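PDB 4A0S: octenoyl-CoA reductase/carboxylase from Streptomyces sp., which catalyses the NADPH-dependent reductive carboxylation of 2-octenoyl-CoA, supplying an unusual extender unit for cinnabaramide polyketide biosynthesis. Local coordinates for residues 115-120 and 137-142; 64-69 and 176-181; 69-74 and 195-200; 184-189 and 370-375. All coordinates share one frame; numbering follows the deposited sequence.

Contact 1. Residues 115-120 and 137-142; sequences SDCSGV and VIVHPA. With CO8 (octanoyl-coenzyme A), chain E.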
loop_
_atom_site.group_PDB
_atom_site.type_symbol
_atom_site.label_atom_id
_atom_site.label_comp_id
_atom_site.label_asym_id
_atom_site.label_seq_id
_atom_site.Cartn_x
_atom_site.Cartn_y
_atom_site.Cartn_z
ATOM N N SER A 115 -6.863 22.394 -21.380
ATOM C CA SER A 115 -6.790 21.073 -20.785
ATOM C C SER A 115 -7.746 20.893 -19.635
ATOM O O SER A 115 -7.857 19.807 -19.077
ATOM C CB SER A 115 -5.362 20.812 -20.354
ATOM O OG SER A 115 -4.563 20.891 -21.513
ATOM N N ASP A 116 -8.467 21.946 -19.301
ATOM C CA ASP A 116 -9.671 21.755 -18.499
ATOM C C ASP A 116 -10.745 22.721 -18.944
ATOM O O ASP A 116 -10.513 23.575 -19.812
ATOM C CB ASP A 116 -9.403 21.746 -16.966
ATOM C CG ASP A 116 -8.483 22.856 -16.488
ATOM O OD1 ASP A 116 -8.343 23.913 -17.135
ATOM O OD2 ASP A 116 -7.898 22.672 -15.410
ATOM N N CYS A 117 -11.937 22.567 -18.394
ATOM C CA CYS A 117 -12.999 23.462 -18.739
ATOM C C CYS A 117 -14.198 23.103 -17.931
ATOM O O CYS A 117 -14.241 22.040 -17.305
ATOM C CB CYS A 117 -13.326 23.412 -20.233
ATOM S SG CYS A 117 -14.487 22.182 -20.727
ATOM N N SER A 118 -15.154 24.026 -17.915
ATOM C CA SER A 118 -16.487 23.712 -17.461
ATOM C C SER A 118 -17.390 24.072 -18.614
ATOM O O SER A 118 -17.043 24.898 -19.474
ATOM C CB SER A 118 -16.853 24.521 -16.230
ATOM O OG SER A 118 -16.798 25.902 -16.539
ATOM N N GLY A 119 -18.544 23.442 -18.659
ATOM C CA GLY A 119 -19.452 23.774 -19.705
ATOM C C GLY A 119 -20.669 22.906 -19.755
ATOM O O GLY A 119 -21.091 22.322 -18.769
ATOM N N VAL A 120 -21.241 22.853 -20.939
ATOM C CA VAL A 120 -22.500 22.206 -21.123
ATOM C C VAL A 120 -22.378 21.151 -22.206
ATOM O O VAL A 120 -21.856 21.410 -23.288
ATOM C CB VAL A 120 -23.574 23.227 -21.519
ATOM C CG1 VAL A 120 -24.890 22.539 -21.657
ATOM C CG2 VAL A 120 -23.641 24.352 -20.492
ATOM N N VAL A 137 -21.015 20.259 -16.802
ATOM C CA VAL A 137 -19.861 19.418 -16.573
ATOM C C VAL A 137 -18.598 20.222 -16.373
ATOM O O VAL A 137 -18.493 21.381 -16.768
ATOM C CB VAL A 137 -19.615 18.455 -17.757
ATOM C CG1 VAL A 137 -20.794 17.489 -17.918
ATOM C CG2 VAL A 137 -19.367 19.230 -19.039
ATOM N N ILE A 138 -17.637 19.590 -15.733
ATOM C CA ILE A 138 -16.286 20.029 -15.867
ATOM C C ILE A 138 -15.631 18.933 -16.660
ATOM O O ILE A 138 -16.118 17.800 -16.691
ATOM C CB ILE A 138 -15.613 20.257 -14.531
ATOM C CG1 ILE A 138 -15.829 19.041 -13.627
ATOM C CG2 ILE A 138 -16.144 21.550 -13.920
ATOM C CD1 ILE A 138 -14.917 18.990 -12.414
ATOM N N VAL A 139 -14.571 19.290 -17.352
ATOM C CA VAL A 139 -13.790 18.325 -18.062
ATOM C C VAL A 139 -12.441 18.374 -17.393
ATOM O O VAL A 139 -11.896 19.466 -17.164
ATOM C CB VAL A 139 -13.649 18.680 -19.539
ATOM C CG1 VAL A 139 -12.632 17.758 -20.207
ATOM C CG2 VAL A 139 -15.012 18.643 -20.231
ATOM N N HIS A 140 -11.924 17.197 -17.053
ATOM C CA HIS A 140 -10.544 17.069 -16.614
ATOM C C HIS A 140 -9.719 16.463 -17.750
ATOM O O HIS A 140 -10.274 15.926 -18.696
ATOM C CB HIS A 140 -10.439 16.265 -15.313
ATOM C CG HIS A 140 -10.804 14.825 -15.457
ATOM N ND1 HIS A 140 -9.950 13.894 -16.003
ATOM C CD2 HIS A 140 -11.921 14.150 -15.103
ATOM C CE1 HIS A 140 -10.527 12.706 -15.989
ATOM N NE2 HIS A 140 -11.730 12.836 -15.458
ATOM N N PRO A 141 -8.386 16.586 -17.665
ATOM C CA PRO A 141 -7.543 16.363 -18.841
ATOM C C PRO A 141 -7.174 14.917 -19.180
ATOM O O PRO A 141 -6.557 14.695 -20.214
ATOM C CB PRO A 141 -6.262 17.138 -18.500
ATOM C CG PRO A 141 -6.214 17.103 -16.999
ATOM C CD PRO A 141 -7.664 17.298 -16.607
ATOM N N ALA A 142 -7.510 13.966 -18.310
ATOM C CA ALA A 142 -7.105 12.575 -18.519
ATOM C C ALA A 142 -7.873 11.932 -19.662
ATOM O O ALA A 142 -8.973 11.412 -19.483
ATOM C CB ALA A 142 -7.222 11.764 -17.225
HETATM N N1A CO8 E . 10.020 19.451 -33.460
HETATM C C2A CO8 E . 9.392 18.352 -33.882
HETATM N N3A CO8 E . 9.556 17.186 -33.267
HETATM C C4A CO8 E . 10.372 17.107 -32.192
HETATM C C5A CO8 E . 11.042 18.228 -31.717
HETATM C C6A CO8 E . 10.849 19.433 -32.388
HETATM N N6A CO8 E . 11.465 20.541 -31.965
HETATM N N7A CO8 E . 11.761 17.861 -30.656
HETATM C C8A CO8 E . 11.558 16.555 -30.468
HETATM N N9A CO8 E . 10.712 16.096 -31.405
HETATM C C1B CO8 E . 10.198 14.712 -31.595
HETATM C C2B CO8 E . 11.264 13.807 -32.220
HETATM O O2B CO8 E . 10.651 12.909 -33.173
HETATM C C3B CO8 E . 11.763 13.047 -30.994
HETATM O O3B CO8 E . 12.300 11.786 -31.367
HETATM P P3B CO8 E . 13.915 11.693 -31.402
HETATM O O7A CO8 E . 14.302 11.099 -32.869
HETATM O O8A CO8 E . 14.559 13.207 -31.467
HETATM O O9A CO8 E . 14.454 10.928 -30.259
HETATM C C4B CO8 E . 10.503 12.877 -30.152
HETATM O O4B CO8 E . 9.806 14.120 -30.315
HETATM C C5B CO8 E . 10.815 12.829 -28.651
HETATM O O5B CO8 E . 9.579 12.804 -27.907
HETATM P P1A CO8 E . 8.676 11.435 -27.880
HETATM O O1A CO8 E . 7.361 11.783 -26.933
HETATM O O2A CO8 E . 8.206 10.973 -29.225
HETATM O O3A CO8 E . 9.645 10.269 -27.239
HETATM P P2A CO8 E . 9.840 9.833 -25.670
HETATM O O4A CO8 E . 11.386 9.482 -25.482
HETATM O O5A CO8 E . 8.948 8.711 -25.227
HETATM O O6A CO8 E . 9.603 11.180 -24.776
HETATM C CBP CO8 E . 8.698 12.543 -22.940
HETATM C CCP CO8 E . 8.895 11.123 -23.522
HETATM C CDP CO8 E . 10.088 13.017 -22.482
HETATM C CEP CO8 E . 7.794 12.415 -21.713
HETATM C CAP CO8 E . 8.075 13.483 -24.028
HETATM O OAP CO8 E . 6.883 12.921 -24.665
HETATM C C9P CO8 E . 7.801 14.932 -23.539
HETATM O O9P CO8 E . 8.751 15.709 -23.392
HETATM N N8P CO8 E . 6.508 15.274 -23.335
HETATM C C7P CO8 E . 6.095 16.658 -22.952
HETATM C C6P CO8 E . 5.757 16.857 -21.448
HETATM C C5P CO8 E . 6.350 18.208 -20.981
HETATM O O5P CO8 E . 7.565 18.386 -21.012
HETATM N N4P CO8 E . 5.557 19.236 -20.686
HETATM C C3P CO8 E . 4.125 19.279 -20.411
HETATM C C2P CO8 E . 4.120 19.619 -18.913
HETATM S S1P CO8 E . 3.242 18.348 -17.927
HETATM C "C1'" CO8 E . 1.768 19.217 -17.675
HETATM O "O1'" CO8 E . 1.708 20.460 -17.652
HETATM C "C2'" CO8 E . 0.666 18.401 -17.531
HETATM C "C3'" CO8 E . -0.603 18.881 -17.304
HETATM C "C4'" CO8 E . -1.654 17.972 -17.133
HETATM C "C5'" CO8 E . -1.387 16.548 -17.594
HETATM C "C6'" CO8 E . -2.743 15.822 -17.450
HETATM C "C7'" CO8 E . -2.540 14.345 -17.636
HETATM C "C8'" CO8 E . -3.920 13.680 -17.625
#
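G119 pairs with V137 at a backbone geometry (phi 174°, psi -156°) where only glycine sits easily, since a CB would collide with the carbonyl oxygen of S118. Two strong bonds close this pair, G119 N to V137 O (2.8 Å) and V137 N to G119 O (2.9 Å). The next hydrogen-bonded pair is uneven: V139 N reaches C117 O at 2.8 Å, whereas C117 N to V139 O is long and weak at 3.3 Å. On the C117 and V139 face, SG of C117 lies 3.6 Å from CG2 of V139; on the other face, S118 CB meets I138 CG2. Beyond the pairing, P141 turns its ring to S115, with CB 3.2 Å from S115 O, while its CG lies 3.7 Å from C6' of octanoyl-CoA. A142 also touches the acyl tail, its CA 3.5 Å from C8'. The arrangement is an antiparallel beta hairpin of the GroES-like domain, in which the chain following strand 136-139 brings P141 and A142 to the acyl tail.

Contact 2. Residues 64-69 and 176-181; sequences EVLVAV and YGVVRA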
loop_
_atom_site.group_PDB
_atom_site.type_symbol
_atom_site.label_atom_id
_atom_site.label_comp_id
_atom_site.label_asym_id
_atom_site.label_seq_id
_atom_site.Cartn_x
_atom_site.Cartn_y
_atom_site.Cartn_z
ATOM N N GLU A 64 -17.284 9.857 -27.095
ATOM C CA GLU A 64 -16.959 11.254 -26.855
ATOM C C GLU A 64 -18.171 12.116 -26.635
ATOM O O GLU A 64 -19.282 11.756 -27.001
ATOM C CB GLU A 64 -16.165 11.816 -28.015
ATOM C CG GLU A 64 -14.701 11.469 -27.963
ATOM C CD GLU A 64 -13.998 11.803 -29.261
ATOM O OE1 GLU A 64 -14.643 12.360 -30.174
ATOM O OE2 GLU A 64 -12.796 11.499 -29.387
ATOM N N VAL A 65 -17.926 13.290 -26.067
ATOM C CA VAL A 65 -18.975 14.230 -25.775
ATOM C C VAL A 65 -18.517 15.574 -26.282
ATOM O O VAL A 65 -17.353 15.929 -26.138
ATOM C CB VAL A 65 -19.240 14.291 -24.260
ATOM C CG1 VAL A 65 -20.236 15.340 -23.950
ATOM C CG2 VAL A 65 -19.744 12.925 -23.756
ATOM N N LEU A 66 -19.433 16.286 -26.932
ATOM C CA LEU A 66 -19.122 17.616 -27.387
ATOM C C LEU A 66 -19.639 18.508 -26.303
ATOM O O LEU A 66 -20.809 18.447 -25.959
ATOM C CB LEU A 66 -19.812 17.913 -28.701
ATOM C CG LEU A 66 -19.521 19.291 -29.281
ATOM C CD1 LEU A 66 -18.031 19.466 -29.651
ATOM C CD2 LEU A 66 -20.419 19.408 -30.494
ATOM N N VAL A 67 -18.755 19.331 -25.767
ATOM C CA VAL A 67 -19.098 20.233 -24.690
ATOM C C VAL A 67 -19.077 21.637 -25.265
ATOM O O VAL A 67 -18.123 21.981 -25.950
ATOM C CB VAL A 67 -18.040 20.140 -23.560
ATOM C CG1 VAL A 67 -18.274 21.191 -22.476
ATOM C CG2 VAL A 67 -18.033 18.745 -22.973
ATOM N N ALA A 68 -20.142 22.411 -25.021
ATOM C CA ALA A 68 -20.113 23.855 -25.257
ATOM C C ALA A 68 -19.346 24.380 -24.067
ATOM O O ALA A 68 -19.844 24.355 -22.951
ATOM C CB ALA A 68 -21.527 24.452 -25.284
ATOM N N VAL A 69 -18.120 24.821 -24.306
ATOM C CA VAL A 69 -17.232 25.201 -23.227
ATOM C C VAL A 69 -17.574 26.599 -22.719
ATOM O O VAL A 69 -17.494 27.582 -23.458
ATOM C CB VAL A 69 -15.770 25.163 -23.671
ATOM C CG1 VAL A 69 -14.861 25.569 -22.521
ATOM C CG2 VAL A 69 -15.405 23.777 -24.180
ATOM N N TYR A 176 -16.142 25.149 -28.055
ATOM C CA TYR A 176 -16.510 23.754 -27.880
ATOM C C TYR A 176 -15.280 22.967 -27.621
ATOM O O TYR A 176 -14.194 23.334 -28.064
ATOM C CB TYR A 176 -17.196 23.186 -29.128
ATOM C CG TYR A 176 -18.506 23.846 -29.410
ATOM C CD1 TYR A 176 -18.557 24.980 -30.213
ATOM C CD2 TYR A 176 -19.698 23.349 -28.881
ATOM C CE1 TYR A 176 -19.739 25.608 -30.485
ATOM C CE2 TYR A 176 -20.906 23.991 -29.137
ATOM C CZ TYR A 176 -20.903 25.128 -29.952
ATOM O OH TYR A 176 -22.052 25.820 -30.248
ATOM N N GLY A 177 -15.465 21.850 -26.931
ATOM C CA GLY A 177 -14.379 20.933 -26.630
ATOM C C GLY A 177 -14.919 19.558 -26.959
ATOM O O GLY A 177 -16.122 19.303 -26.824
ATOM N N VAL A 178 -14.034 18.688 -27.429
ATOM C CA VAL A 178 -14.383 17.292 -27.655
ATOM C C VAL A 178 -13.630 16.485 -26.606
ATOM O O VAL A 178 -12.405 16.593 -26.458
ATOM C CB VAL A 178 -14.033 16.817 -29.076
ATOM C CG1 VAL A 178 -14.215 15.297 -29.204
ATOM C CG2 VAL A 178 -14.896 17.549 -30.101
ATOM N N VAL A 179 -14.383 15.706 -25.846
ATOM C CA VAL A 179 -13.789 14.992 -24.739
ATOM C C VAL A 179 -14.283 13.574 -24.731
ATOM O O VAL A 179 -15.372 13.295 -25.201
ATOM C CB VAL A 179 -14.135 15.662 -23.388
ATOM C CG1 VAL A 179 -13.855 17.154 -23.451
ATOM C CG2 VAL A 179 -15.611 15.442 -22.995
ATOM N N ARG A 180 -13.482 12.675 -24.179
ATOM C CA ARG A 180 -13.984 11.349 -23.894
ATOM C C ARG A 180 -14.910 11.451 -22.686
ATOM O O ARG A 180 -14.694 12.263 -21.799
ATOM C CB ARG A 180 -12.845 10.372 -23.634
ATOM C CG ARG A 180 -11.945 10.211 -24.837
ATOM C CD ARG A 180 -11.174 8.902 -24.783
ATOM N NE ARG A 180 -10.779 8.523 -26.143
ATOM C CZ ARG A 180 -9.738 7.749 -26.437
ATOM N NH1 ARG A 180 -8.984 7.259 -25.467
ATOM N NH2 ARG A 180 -9.449 7.449 -27.692
ATOM N N ALA A 181 -15.943 10.622 -22.677
ATOM C CA ALA A 181 -16.924 10.659 -21.615
ATOM C C ALA A 181 -16.252 10.469 -20.248
ATOM O O ALA A 181 -16.747 10.955 -19.236
ATOM C CB ALA A 181 -17.975 9.615 -21.855
HETATM O O HOH W 1 -12.252 9.176 -28.475
#
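L66 and V69 make much of the dense part of this antiparallel pair, closing over the backbone at G177. CG of L66 is anti to its backbone N (chi1 -179°), and CD1 beyond it lies 3.4 Å from G177 O and 3.7 Å from V178 CG2. CG2 of V69 comes within 3.4 Å of G177 N, and a CB on G177 would stand tight against that methyl, which argues for glycine. V67 N to G177 O is an almost straight bond (178°), returned by G177 N to V67 O. The Y176 ring lies obliquely against A68, CE2 3.9 Å from CB. The extended E64 side chain crosses V178 at a slant and is equally close-packed, OE1 3.1 Å from CG1.

Only the tips of E64 and R180 are loosely joined, OE2 standing 4.8 Å from NE. One water spans them, giving a hydrogen to E64 OE2 (2.6 Å) and accepting one from R180 NE (2.8 Å), in the plane of the guanidinium. E64 OE2 has its salt bridge with R105, and OE1 accepts from A61 N, while R129 of the third subunit packs on R180. An alanine at E64 would probably leave R105 without its acidic mate and the bridging water without one acceptor. The chemistry implies a division of labour: apolar packing and backbone bonds fix the register, while the opposite charges of E64 and R180 interact here through water.

Contact 3. Residues 69-74 and 195-200; sequences VMASSI and EAAVSP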
loop_
_atom_site.group_PDB
_atom_site.type_symbol
_atom_site.label_atom_id
_atom_site.label_comp_id
_atom_site.label_asym_id
_atom_site.label_seq_id
_atom_site.Cartn_x
_atom_site.Cartn_y
_atom_site.Cartn_z
ATOM N N VAL A 69 -18.120 24.821 -24.306
ATOM C CA VAL A 69 -17.232 25.201 -23.227
ATOM C C VAL A 69 -17.574 26.599 -22.719
ATOM O O VAL A 69 -17.494 27.582 -23.458
ATOM C CB VAL A 69 -15.770 25.163 -23.671
ATOM C CG1 VAL A 69 -14.861 25.569 -22.521
ATOM C CG2 VAL A 69 -15.405 23.777 -24.180
ATOM N N MET A 70 -17.914 26.681 -21.444
ATOM C CA MET A 70 -18.305 27.952 -20.867
ATOM C C MET A 70 -17.098 28.738 -20.419
ATOM O O MET A 70 -17.005 29.935 -20.659
ATOM C CB MET A 70 -19.283 27.712 -19.727
ATOM C CG MET A 70 -20.641 27.251 -20.249
ATOM S SD MET A 70 -21.427 28.495 -21.300
ATOM C CE MET A 70 -21.905 29.669 -20.055
ATOM N N ALA A 71 -16.157 28.032 -19.802
ATOM C CA ALA A 71 -14.939 28.620 -19.315
ATOM C C ALA A 71 -13.877 27.532 -19.297
ATOM O O ALA A 71 -14.193 26.337 -19.214
ATOM C CB ALA A 71 -15.152 29.181 -17.919
ATOM N N SER A 72 -12.628 27.958 -19.360
ATOM C CA SER A 72 -11.503 27.064 -19.327
ATOM C C SER A 72 -10.485 27.771 -18.451
ATOM O O SER A 72 -10.845 28.671 -17.677
ATOM C CB SER A 72 -11.000 26.845 -20.753
ATOM O OG SER A 72 -9.967 25.888 -20.807
ATOM N N SER A 73 -9.225 27.361 -18.524
ATOM C CA SER A 73 -8.213 28.045 -17.751
ATOM C C SER A 73 -6.912 27.957 -18.507
ATOM O O SER A 73 -6.742 27.091 -19.388
ATOM C CB SER A 73 -8.054 27.382 -16.382
ATOM O OG SER A 73 -7.289 26.197 -16.500
ATOM N N ILE A 74 -5.982 28.838 -18.166
ATOM C CA ILE A 74 -4.622 28.645 -18.634
ATOM C C ILE A 74 -3.957 27.659 -17.693
ATOM O O ILE A 74 -4.040 27.797 -16.457
ATOM C CB ILE A 74 -3.816 29.957 -18.683
ATOM C CG1 ILE A 74 -4.582 31.000 -19.481
ATOM C CG2 ILE A 74 -2.431 29.705 -19.282
ATOM C CD1 ILE A 74 -4.819 30.598 -20.925
ATOM N N GLU A 195 -15.036 29.592 -12.257
ATOM C CA GLU A 195 -14.575 28.977 -11.007
ATOM C C GLU A 195 -14.425 27.461 -11.143
ATOM O O GLU A 195 -13.437 26.871 -10.687
ATOM C CB GLU A 195 -15.575 29.251 -9.903
ATOM C CG GLU A 195 -15.493 30.635 -9.302
ATOM C CD GLU A 195 -16.755 30.980 -8.541
ATOM O OE1 GLU A 195 -17.605 30.094 -8.372
ATOM O OE2 GLU A 195 -16.890 32.141 -8.102
ATOM N N ALA A 196 -15.431 26.847 -11.753
ATOM C CA ALA A 196 -15.454 25.407 -12.009
ATOM C C ALA A 196 -14.307 24.995 -12.953
ATOM O O ALA A 196 -13.642 23.984 -12.727
ATOM C CB ALA A 196 -16.792 25.009 -12.588
ATOM N N ALA A 197 -14.060 25.820 -13.970
ATOM C CA ALA A 197 -13.067 25.565 -15.016
ATOM C C ALA A 197 -11.619 25.561 -14.538
ATOM O O ALA A 197 -10.782 24.872 -15.125
ATOM C CB ALA A 197 -13.215 26.588 -16.128
ATOM N N VAL A 198 -11.320 26.327 -13.486
ATOM C CA VAL A 198 -9.922 26.524 -13.086
ATOM C C VAL A 198 -9.285 25.314 -12.401
ATOM O O VAL A 198 -8.075 25.193 -12.339
ATOM C CB VAL A 198 -9.713 27.807 -12.223
ATOM C CG1 VAL A 198 -9.955 29.057 -13.041
ATOM C CG2 VAL A 198 -10.576 27.786 -10.960
ATOM N N SER A 199 -10.112 24.397 -11.945
ATOM C CA SER A 199 -9.656 23.383 -11.011
ATOM C C SER A 199 -9.248 22.018 -11.542
ATOM O O SER A 199 -8.299 21.448 -11.030
ATOM C CB SER A 199 -10.695 23.202 -9.922
ATOM O OG SER A 199 -10.790 24.391 -9.178
ATOM N N PRO A 200 -9.969 21.475 -12.539
ATOM C CA PRO A 200 -9.779 20.033 -12.750
ATOM C C PRO A 200 -8.332 19.612 -12.939
ATOM O O PRO A 200 -7.873 18.683 -12.267
ATOM C CB PRO A 200 -10.611 19.748 -14.004
ATOM C CG PRO A 200 -11.751 20.746 -13.879
ATOM C CD PRO A 200 -11.068 22.009 -13.359
#
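A71 and A197 meet methyl to methyl, CB to CB 3.7 Å, where strand 64-73 passes over the 195-200 segment. The A197 methyl presses on the backbone as well, its CB lying 3.2 Å from A71 O and 3.5 Å from S72 O. No hydrogen bond joins the two segments, so small side chains and van der Waals contact account for the close approach. M70 and A71 both face S118, which makes a classic beta bulge just where the strand reaches A197.

S73 can be followed outward. Its CB, directed at the other segment, is 3.9 Å from V198 CA and 3.9 Å from A197 O, with V198 CG1 slightly farther at 4.2 Å. One bond on, OG lies between the backbone N and the carbonyl carbon (chi1 78°), still 4.0 Å from A197 O, too far to bond it. Its polar partners are D116 OD1 and K408 NZ. S72 points the opposite way from S73, and its OG bonds the carbonyl oxygen of D116. V198 in turn packs on K408 and A410 of strand 408-412.

The evidence therefore separates two roles: the carbons of A71, S73, A197 and V198, with the A71 and S72 carbonyls, make the fit, while the hydroxyls serve a neighbouring network. With its OG held between a carboxylate and an ammonium group, S73 is probably restrained in rotation, and the local charges are likely to offset one another.

Contact 4. Residues 184-189 and 370-375; sequences LLPKPA and ATNRLF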
loop_
_atom_site.group_PDB
_atom_site.type_symbol
_atom_site.label_atom_id
_atom_site.label_comp_id
_atom_site.label_asym_id
_atom_site.label_seq_id
_atom_site.Cartn_x
_atom_site.Cartn_y
_atom_site.Cartn_z
ATOM N N LEU A 184 -15.397 13.534 -18.094
ATOM C CA LEU A 184 -16.511 14.334 -17.595
ATOM C C LEU A 184 -16.870 14.076 -16.153
ATOM O O LEU A 184 -16.987 12.914 -15.728
ATOM C CB LEU A 184 -17.758 14.080 -18.443
ATOM C CG LEU A 184 -17.687 14.633 -19.859
ATOM C CD1 LEU A 184 -18.920 14.245 -20.605
ATOM C CD2 LEU A 184 -17.572 16.153 -19.828
ATOM N N LEU A 185 -17.097 15.169 -15.428
ATOM C CA LEU A 185 -17.658 15.113 -14.094
ATOM C C LEU A 185 -18.729 16.187 -13.989
ATOM O O LEU A 185 -18.653 17.195 -14.691
ATOM C CB LEU A 185 -16.578 15.343 -13.047
ATOM C CG LEU A 185 -15.515 14.250 -12.953
ATOM C CD1 LEU A 185 -14.363 14.703 -12.047
ATOM C CD2 LEU A 185 -16.160 12.916 -12.510
ATOM N N PRO A 186 -19.720 15.974 -13.116
ATOM C CA PRO A 186 -20.688 17.047 -12.923
ATOM C C PRO A 186 -20.002 18.274 -12.358
ATOM O O PRO A 186 -19.201 18.188 -11.413
ATOM C CB PRO A 186 -21.681 16.468 -11.911
ATOM C CG PRO A 186 -21.003 15.328 -11.277
ATOM C CD PRO A 186 -20.025 14.784 -12.288
ATOM N N LYS A 187 -20.274 19.404 -12.979
ATOM C CA LYS A 187 -19.767 20.669 -12.492
ATOM C C LYS A 187 -20.309 20.918 -11.092
ATOM O O LYS A 187 -21.502 20.744 -10.853
ATOM C CB LYS A 187 -20.221 21.784 -13.422
ATOM C CG LYS A 187 -19.908 23.175 -12.919
ATOM C CD LYS A 187 -20.644 24.181 -13.761
ATOM C CE LYS A 187 -20.810 25.505 -13.016
ATOM N NZ LYS A 187 -21.780 25.393 -11.874
ATOM N N PRO A 188 -19.427 21.317 -10.156
ATOM C CA PRO A 188 -19.870 21.726 -8.832
ATOM C C PRO A 188 -20.911 22.831 -8.993
ATOM O O PRO A 188 -20.617 23.883 -9.561
ATOM C CB PRO A 188 -18.598 22.279 -8.207
ATOM C CG PRO A 188 -17.527 21.491 -8.839
ATOM C CD PRO A 188 -17.960 21.343 -10.270
ATOM N N ALA A 189 -22.131 22.566 -8.543
ATOM C CA ALA A 189 -23.273 23.436 -8.853
ATOM C C ALA A 189 -23.162 24.883 -8.309
ATOM O O ALA A 189 -23.708 25.821 -8.891
ATOM C CB ALA A 189 -24.566 22.778 -8.398
ATOM N N ALA A 370 -12.919 12.265 -6.924
ATOM C CA ALA A 370 -12.617 12.533 -5.521
ATOM C C ALA A 370 -12.334 14.017 -5.349
ATOM O O ALA A 370 -12.809 14.651 -4.400
ATOM C CB ALA A 370 -11.423 11.731 -5.090
ATOM N N THR A 371 -11.547 14.563 -6.270
ATOM C CA THR A 371 -11.252 15.988 -6.255
ATOM C C THR A 371 -12.550 16.784 -6.327
ATOM O O THR A 371 -12.802 17.689 -5.528
ATOM C CB THR A 371 -10.306 16.349 -7.404
ATOM O OG1 THR A 371 -9.082 15.620 -7.226
ATOM C CG2 THR A 371 -10.013 17.855 -7.413
ATOM N N ASN A 372 -13.371 16.429 -7.297
ATOM C CA ASN A 372 -14.638 17.107 -7.528
ATOM C C ASN A 372 -15.515 17.064 -6.283
ATOM O O ASN A 372 -16.164 18.045 -5.956
ATOM C CB ASN A 372 -15.366 16.478 -8.717
ATOM C CG ASN A 372 -16.390 17.400 -9.313
ATOM O OD1 ASN A 372 -16.211 18.621 -9.325
ATOM N ND2 ASN A 372 -17.460 16.832 -9.828
ATOM N N ARG A 373 -15.497 15.940 -5.574
ATOM C CA ARG A 373 -16.262 15.811 -4.343
ATOM C C ARG A 373 -15.824 16.806 -3.293
ATOM O O ARG A 373 -16.638 17.295 -2.524
ATOM C CB ARG A 373 -16.149 14.403 -3.788
ATOM C CG ARG A 373 -16.995 13.462 -4.549
ATOM C CD ARG A 373 -16.596 12.060 -4.241
ATOM N NE ARG A 373 -17.552 11.147 -4.840
ATOM C CZ ARG A 373 -17.517 9.827 -4.687
ATOM N NH1 ARG A 373 -16.552 9.249 -3.977
ATOM N NH2 ARG A 373 -18.440 9.085 -5.271
ATOM N N LEU A 374 -14.530 17.096 -3.263
ATOM C CA LEU A 374 -14.019 18.048 -2.292
ATOM C C LEU A 374 -14.423 19.464 -2.676
ATOM O O LEU A 374 -14.590 20.316 -1.824
ATOM C CB LEU A 374 -12.516 17.930 -2.184
ATOM C CG LEU A 374 -12.059 16.619 -1.533
ATOM C CD1 LEU A 374 -10.538 16.491 -1.604
ATOM C CD2 LEU A 374 -12.541 16.526 -0.087
ATOM N N PHE A 375 -14.557 19.718 -3.979
ATOM C CA PHE A 375 -15.078 21.012 -4.417
ATOM C C PHE A 375 -16.555 21.111 -4.109
ATOM O O PHE A 375 -17.034 22.150 -3.647
ATOM C CB PHE A 375 -14.828 21.224 -5.906
ATOM C CG PHE A 375 -13.452 21.680 -6.194
ATOM C CD1 PHE A 375 -13.135 23.034 -6.132
ATOM C CD2 PHE A 375 -12.447 20.764 -6.464
ATOM C CE1 PHE A 375 -11.838 23.468 -6.377
ATOM C CE2 PHE A 375 -11.137 21.195 -6.713
ATOM C CZ PHE A 375 -10.839 22.548 -6.667
#
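N372 carries the contact, its ND2 donating to P186 O at 2.7 Å. The bond is well formed on both sides: the N-H...O angle is 163°, the donor lies in the carbonyl plane, and the acceptor is close to the plane of the amide. CG of N372 is anti to the backbone N (chi1 -159°); from there ND2 meets P186 O at the end of strand 184-186. The other branch is less well served: OD1 is buried with no polar partner in the model, and it rests 3.2 Å from P188 CG. L185 runs past N372 in the opposite direction, CD1 3.9 Å from N372 CB, and P188 CG meets F375 CB at 4.0 Å. An alanine at N372 would probably leave P186 O without this donor and open a gap beside P188.

Behind this first shell, K187 NZ bonds P188 O (3.0 Å) from above the carbonyl plane. It also reaches G421 O and L191 O and makes a cation-pi contact with W193, so the loop carrying P188 is tied back. Strand 184-186 pairs with 136-139, whose I138 touches N372. Helix 365-376 packs on strand 184-186 through N372 and on helix 200-210 through T371 and F375, which touch A203.

In the fold
Contact 1 lies nearest to the other three, its centre about 8 Å from contact 2, 7 Å from contact 3 and 10 Å from contact 4, while contacts 2 and 4 are about 17 Å apart. All four reach one mixed sheet. Strand 64-73 serves contacts 2 and 3 and pairs with strand 117-124 of contact 1; strand 136-139 then adjoins strand 184-186 of contact 4. Along the chain, contact 1 lies between the segments of both contact 2 and contact 3; contacts 3 and 4 alternate, as do 2 and 3. Contact 1 reaches the acyl pocket. Segment 370-375 comes from the Rossmann-related region, consistent with contact 4 joining the two domains.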